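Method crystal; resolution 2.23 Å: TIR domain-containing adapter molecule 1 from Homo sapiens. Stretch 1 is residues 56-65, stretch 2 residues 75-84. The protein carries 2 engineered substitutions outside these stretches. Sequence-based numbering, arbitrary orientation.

Stretch 1 56-65: QETEARISLE
Stretch 2 75-84: LVARQWAGVD

Contact between residues 56-65 and 75-84 of human TIR domain-containing adapter molecule 1, built round Leu-64, Arg-61 and Ala-81. Gln-56 is the N-cap of a helix running from Glu-57 to Glu-65, with backbone hydrogen bonds such as Leu-64 N to Ala-60 O (2.9 Å). Leu-75 to Gln-79 belong to a helix that begins earlier in the chain; Gly-82, at phi/psi 79/19, leaves helical geometry, and Val-83 follows extended at -89/121, with Val-83 N hydrogen-bonded to Ala-77 O (2.9 Å). The register pairs Leu-64 with Ala-77 (CA to CA 6.0 Å) and Arg-61 with Ala-81 (CA to CA 6.5 Å), so the chains run in opposite senses. In all, 306 Å² is buried, and no hydrogen bond crosses.

Leu-64 gives up the most surface. Its CA-to-CB bond points toward the second stretch, and with chi1 -71° (m) and chi2 158° (t) Leu-64 CD2 lies 3.9 Å from Val-76 CG1 and Leu-64 CD1 3.8 Å from Ala-81 CB. Leu-64 CB is 4.1 Å from Ala-77 CB; the small alanine side chains let the branched leucine lie close to the backbone, Leu-64 CD1 reaching 3.8 Å from Ala-77 CA. Val-76, chi1 169° (t), is buried like Leu-64.

Ala-81 is buried too, its CA-to-CB bond sideways and its methyl in contact with both Leu-64 CD1 and Arg-61 CG. Arg-61 starts sideways (chi1 m, chi2 t, chi3 -132°), but its end comes nearer. Its aliphatic part packs, Arg-61 CD 3.5 Å from Val-83 CG2 (Val-83 chi1 t) and Arg-61 CG 4.1 Å from Ala-81 CB. Ala-81 O lies over one face of the guanidinium, 2.8 Å from Arg-61 NH1, at an angle too poor for a hydrogen bond. Within the first helix Arg-61 forms a salt bridge with Glu-57, one turn earlier (chi1 m), although the modelled atoms are too close to be placed surely. At Gly-82 positive phi favours glycine, and an ideal CB would lie 3.6 Å from Arg-61 NH1.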

ATOM      1  N   GLN A  56       2.952   5.565  16.194  1.00 15.96           N
ATOM      2  CA  GLN A  56       3.448   6.914  15.931  1.00 18.11           C
ATOM      3  C   GLN A  56       2.540   7.639  14.928  1.00 17.16           C
ATOM      4  O   GLN A  56       2.894   7.842  13.752  1.00 16.61           O
ATOM      5  CB  GLN A  56       4.904   6.858  15.447  1.00 13.40           C
ATOM      6  CG  GLN A  56       5.836   6.237  16.490  1.00 22.25           C
ATOM      7  CD  GLN A  56       7.233   5.888  15.960  1.00 17.91           C
ATOM      8  OE1 GLN A  56       7.903   6.703  15.314  1.00 11.61           O
ATOM      9  NE2 GLN A  56       7.669   4.660  16.239  1.00 17.43           N
ATOM     10  N   GLU A  57       1.381   8.035  15.430  1.00 15.50           N
ATOM     11  CA  GLU A  57       0.320   8.661  14.659  1.00 21.17           C
ATOM     12  C   GLU A  57       0.622  10.095  14.234  1.00 23.32           C
ATOM     13  O   GLU A  57       0.308  10.493  13.096  1.00 16.96           O
ATOM     14  CB  GLU A  57      -0.976   8.663  15.475  1.00 22.48           C
ATOM     15  CG  GLU A  57      -1.527   7.275  15.789  1.00 27.58           C
ATOM     16  CD  GLU A  57      -3.048   7.263  15.879  1.00 37.16           C
ATOM     17  OE1 GLU A  57      -3.675   8.297  15.537  1.00 29.08           O
ATOM     18  OE2 GLU A  57      -3.609   6.214  16.286  1.00 37.30           O
ATOM     19  N   THR A  58       1.198  10.880  15.143  1.00 19.52           N
ATOM     20  CA  THR A  58       1.582  12.257  14.823  1.00 18.03           C
ATOM     21  C   THR A  58       2.448  12.291  13.579  1.00 19.97           C
ATOM     22  O   THR A  58       2.183  13.080  12.660  1.00 28.82           O
ATOM     23  CB  THR A  58       2.329  12.907  15.983  1.00 22.08           C
ATOM     24  OG1 THR A  58       1.405  13.137  17.029  1.00 22.26           O
ATOM     25  CG2 THR A  58       2.946  14.255  15.587  1.00 26.44           C
ATOM     26  N   GLU A  59       3.457  11.424  13.522  1.00 16.58           N
ATOM     27  CA  GLU A  59       4.378  11.441  12.389  1.00 19.46           C
ATOM     28  C   GLU A  59       3.655  10.821  11.185  1.00 18.21           C
ATOM     29  O   GLU A  59       3.742  11.322  10.073  1.00 12.78           O
ATOM     30  CB  GLU A  59       5.693  10.733  12.747  1.00 16.44           C
ATOM     31  CG  GLU A  59       6.758  10.637  11.615  1.00 37.46           C
ATOM     32  CD  GLU A  59       8.092   9.950  12.071  1.00 29.54           C
ATOM     33  OE1 GLU A  59       8.318   9.825  13.292  1.00 28.85           O
ATOM     34  OE2 GLU A  59       8.908   9.523  11.221  1.00 26.82           O
ATOM     35  N   ALA A  60       2.895   9.754  11.420  1.00 20.94           N
ATOM     36  CA  ALA A  60       2.135   9.119  10.347  1.00 21.19           C
ATOM     37  C   ALA A  60       1.260  10.132   9.642  1.00 13.51           C
ATOM     38  O   ALA A  60       1.208  10.153   8.417  1.00 15.61           O
ATOM     39  CB  ALA A  60       1.280   7.988  10.887  1.00 12.49           C
ATOM     40  N   ARG A  61       0.581  10.970  10.414  1.00 14.65           N
ATOM     41  CA  ARG A  61      -0.340  11.989   9.876  1.00 17.86           C
ATOM     42  C   ARG A  61       0.414  13.066   9.104  1.00 15.23           C
ATOM     43  O   ARG A  61      -0.080  13.575   8.130  1.00 17.78           O
ATOM     44  CB  ARG A  61      -1.166  12.657  10.989  1.00 15.89           C
ATOM     45  CG  ARG A  61      -2.223  11.757  11.618  1.00 19.79           C
ATOM     46  CD  ARG A  61      -3.079  12.486  12.690  1.00 16.83           C
ATOM     47  NE  ARG A  61      -3.178  11.678  13.900  1.00 29.34           N
ATOM     48  CZ  ARG A  61      -4.293  11.382  14.556  1.00 34.23           C
ATOM     49  NH1 ARG A  61      -5.470  11.844  14.160  1.00 46.91           N
ATOM     50  NH2 ARG A  61      -4.227  10.622  15.639  1.00 45.73           N
ATOM     51  N   ILE A  62       1.631  13.393   9.518  1.00 19.00           N
ATOM     52  CA  ILE A  62       2.436  14.342   8.745  1.00 20.71           C
ATOM     53  C   ILE A  62       2.838  13.744   7.394  1.00 15.19           C
ATOM     54  O   ILE A  62       2.777  14.395   6.381  1.00 13.63           O
ATOM     55  CB  ILE A  62       3.657  14.807   9.553  1.00 26.26           C
ATOM     56  CG1 ILE A  62       3.192  15.805  10.616  1.00 20.89           C
ATOM     57  CG2 ILE A  62       4.713  15.433   8.641  1.00 21.03           C
ATOM     58  CD1 ILE A  62       4.144  15.951  11.742  1.00 24.40           C
ATOM     59  N   SER A  63       3.202  12.474   7.402  1.00 14.47           N
ATOM     60  CA  SER A  63       3.516  11.764   6.184  1.00 12.37           C
ATOM     61  C   SER A  63       2.298  11.615   5.264  1.00 20.68           C
ATOM     62  O   SER A  63       2.423  11.643   4.026  1.00 16.46           O
ATOM     63  CB  SER A  63       4.047  10.373   6.526  1.00 13.64           C
ATOM     64  OG  SER A  63       5.213  10.459   7.344  1.00 24.88           O
ATOM     65  N   LEU A  64       1.115  11.415   5.833  1.00 13.91           N
ATOM     66  CA  LEU A  64      -0.034  11.187   4.961  1.00 13.33           C
ATOM     67  C   LEU A  64      -0.466  12.510   4.391  1.00 14.33           C
ATOM     68  O   LEU A  64      -0.951  12.580   3.276  1.00 14.18           O
ATOM     69  CB  LEU A  64      -1.180  10.508   5.708  1.00 15.13           C
ATOM     70  CG  LEU A  64      -0.849   9.042   6.034  1.00 14.07           C
ATOM     71  CD1 LEU A  64      -1.691   8.580   7.192  1.00  8.96           C
ATOM     72  CD2 LEU A  64      -1.041   8.151   4.816  1.00  7.51           C
ATOM     73  N   GLU A  65      -0.289  13.580   5.161  1.00 14.89           N
ATOM     74  CA  GLU A  65      -0.617  14.902   4.643  1.00 16.64           C
ATOM     75  C   GLU A  65       0.243  15.239   3.406  1.00 30.05           C
ATOM     76  O   GLU A  65      -0.230  15.879   2.479  1.00 27.23           O
ATOM     77  CB  GLU A  65      -0.471  15.983   5.717  1.00 21.03           C
ATOM     78  CG  GLU A  65      -0.086  17.388   5.180  1.00 30.50           C
ATOM     79  CD  GLU A  65      -1.246  18.161   4.565  1.00 42.26           C
ATOM     80  OE1 GLU A  65      -2.410  17.787   4.826  1.00 54.44           O
ATOM     81  OE2 GLU A  65      -0.985  19.153   3.834  1.00 41.49           O
ATOM     82  N   LEU A  75      -7.746   7.995   1.995  1.00 16.18           N
ATOM     83  CA  LEU A  75      -8.532   6.971   2.662  1.00 13.68           C
ATOM     84  C   LEU A  75      -7.817   6.427   3.919  1.00 11.42           C
ATOM     85  O   LEU A  75      -8.441   6.201   4.952  1.00 13.71           O
ATOM     86  CB  LEU A  75      -8.809   5.822   1.701  1.00 15.45           C
ATOM     87  CG  LEU A  75      -9.814   4.767   2.229  1.00 25.72           C
ATOM     88  CD1 LEU A  75     -11.275   5.225   1.961  1.00 15.87           C
ATOM     89  CD2 LEU A  75      -9.590   3.373   1.632  1.00 24.96           C
ATOM     90  N   VAL A  76      -6.515   6.182   3.805  1.00 13.50           N
ATOM     91  CA  VAL A  76      -5.694   5.756   4.953  1.00 10.48           C
ATOM     92  C   VAL A  76      -5.621   6.830   6.050  1.00  9.55           C
ATOM     93  O   VAL A  76      -5.758   6.535   7.228  1.00 15.77           O
ATOM     94  CB  VAL A  76      -4.287   5.299   4.518  1.00 11.45           C
ATOM     95  CG1 VAL A  76      -3.386   5.128   5.740  1.00  7.68           C
ATOM     96  CG2 VAL A  76      -4.387   3.990   3.738  1.00 19.01           C
ATOM     97  N   ALA A  77      -5.472   8.083   5.679  1.00  8.02           N
ATOM     98  CA  ALA A  77      -5.433   9.134   6.678  1.00  8.46           C
ATOM     99  C   ALA A  77      -6.725   9.150   7.492  1.00 13.30           C
ATOM    100  O   ALA A  77      -6.711   9.309   8.718  1.00 11.73           O
ATOM    101  CB  ALA A  77      -5.237  10.495   5.990  1.00  6.81           C
ATOM    102  N   ARG A  78      -7.852   9.016   6.793  1.00 14.37           N
ATOM    103  CA  ARG A  78      -9.145   9.151   7.416  1.00 12.90           C
ATOM    104  C   ARG A  78      -9.519   7.936   8.205  1.00 12.26           C
ATOM    105  O   ARG A  78      -9.932   8.052   9.334  1.00 11.96           O
ATOM    106  CB  ARG A  78     -10.221   9.416   6.362  1.00 10.42           C
ATOM    107  CG  ARG A  78     -10.148  10.788   5.780  1.00 13.20           C
ATOM    108  CD  ARG A  78     -10.798  10.827   4.401  1.00 13.23           C
ATOM    109  NE  ARG A  78     -10.475  12.078   3.735  1.00 21.58           N
ATOM    110  CZ  ARG A  78     -10.723  12.338   2.460  1.00 24.23           C
ATOM    111  NH1 ARG A  78     -11.322  11.431   1.694  1.00 20.99           N
ATOM    112  NH2 ARG A  78     -10.398  13.521   1.964  1.00 21.76           N
ATOM    113  N   GLN A  79      -9.387   6.765   7.616  1.00 13.60           N
ATOM    114  CA  GLN A  79      -9.948   5.595   8.253  1.00 13.75           C
ATOM    115  C   GLN A  79      -8.981   4.826   9.131  1.00 14.05           C
ATOM    116  O   GLN A  79      -9.432   3.997   9.900  1.00 11.42           O
ATOM    117  CB  GLN A  79     -10.563   4.687   7.179  1.00 17.30           C
ATOM    118  CG  GLN A  79     -11.703   5.397   6.461  1.00 10.87           C
ATOM    119  CD  GLN A  79     -12.409   4.556   5.453  1.00 12.36           C
ATOM    120  OE1 GLN A  79     -12.001   3.452   5.153  1.00 14.46           O
ATOM    121  NE2 GLN A  79     -13.489   5.089   4.914  1.00 13.60           N
ATOM    122  N   TRP A  80      -7.668   5.081   9.010  1.00 16.12           N
ATOM    123  CA  TRP A  80      -6.678   4.426   9.875  1.00 12.17           C
ATOM    124  C   TRP A  80      -5.857   5.404  10.724  1.00 11.72           C
ATOM    125  O   TRP A  80      -5.239   5.014  11.718  1.00 15.51           O
ATOM    126  CB  TRP A  80      -5.733   3.536   9.057  1.00 10.43           C
ATOM    127  CG  TRP A  80      -6.241   2.110   8.771  1.00  9.21           C
ATOM    128  CD1 TRP A  80      -6.038   0.965   9.523  1.00 12.14           C
ATOM    129  CD2 TRP A  80      -7.027   1.718   7.658  1.00  7.48           C
ATOM    130  NE1 TRP A  80      -6.662  -0.114   8.915  1.00 10.72           N
ATOM    131  CE2 TRP A  80      -7.266   0.332   7.768  1.00  8.34           C
ATOM    132  CE3 TRP A  80      -7.538   2.404   6.560  1.00 15.83           C
ATOM    133  CZ2 TRP A  80      -7.986  -0.363   6.823  1.00 16.82           C
ATOM    134  CZ3 TRP A  80      -8.273   1.717   5.630  1.00 23.05           C
ATOM    135  CH2 TRP A  80      -8.483   0.346   5.758  1.00 22.55           C
ATOM    136  N   ALA A  81      -5.827   6.669  10.331  1.00 17.70           N
ATOM    137  CA  ALA A  81      -5.058   7.697  11.052  1.00 13.13           C
ATOM    138  C   ALA A  81      -5.966   8.678  11.766  1.00 16.99           C
ATOM    139  O   ALA A  81      -5.478   9.547  12.480  1.00 20.48           O
ATOM    140  CB  ALA A  81      -4.208   8.470  10.095  1.00  8.39           C
ATOM    141  N   GLY A  82      -7.278   8.604  11.506  1.00 15.50           N
ATOM    142  CA  GLY A  82      -8.243   9.366  12.283  1.00 13.05           C
ATOM    143  C   GLY A  82      -8.340  10.827  11.898  1.00 14.41           C
ATOM    144  O   GLY A  82      -8.841  11.657  12.650  1.00  9.65           O
ATOM    145  N   VAL A  83      -7.868  11.154  10.707  1.00 10.11           N
ATOM    146  CA  VAL A  83      -7.886  12.535  10.252  1.00 14.17           C
ATOM    147  C   VAL A  83      -9.212  12.796   9.548  1.00 22.41           C
ATOM    148  O   VAL A  83      -9.555  12.119   8.589  1.00 22.47           O
ATOM    149  CB  VAL A  83      -6.710  12.810   9.287  1.00 20.13           C
ATOM    150  CG1 VAL A  83      -6.801  14.229   8.745  1.00 17.76           C
ATOM    151  CG2 VAL A  83      -5.348  12.543   9.991  1.00 21.93           C
ATOM    152  N   ASP A  84      -9.976  13.762  10.035  1.00 28.90           N
ATOM    153  CA  ASP A  84     -11.298  13.962   9.499  1.00 24.20           C
ATOM    154  C   ASP A  84     -11.126  14.765   8.208  1.00 28.99           C
ATOM    155  O   ASP A  84     -10.211  15.580   8.105  1.00 25.87           O
ATOM    156  CB  ASP A  84     -12.234  14.616  10.537  1.00 30.81           C
ATOM    157  CG  ASP A  84     -13.180  13.566  11.269  1.00 49.72           C
ATOM    158  OD1 ASP A  84     -13.641  12.529  10.676  1.00 24.19           O
ATOM    159  OD2 ASP A  84     -13.477  13.799  12.462  1.00 51.99           O
TER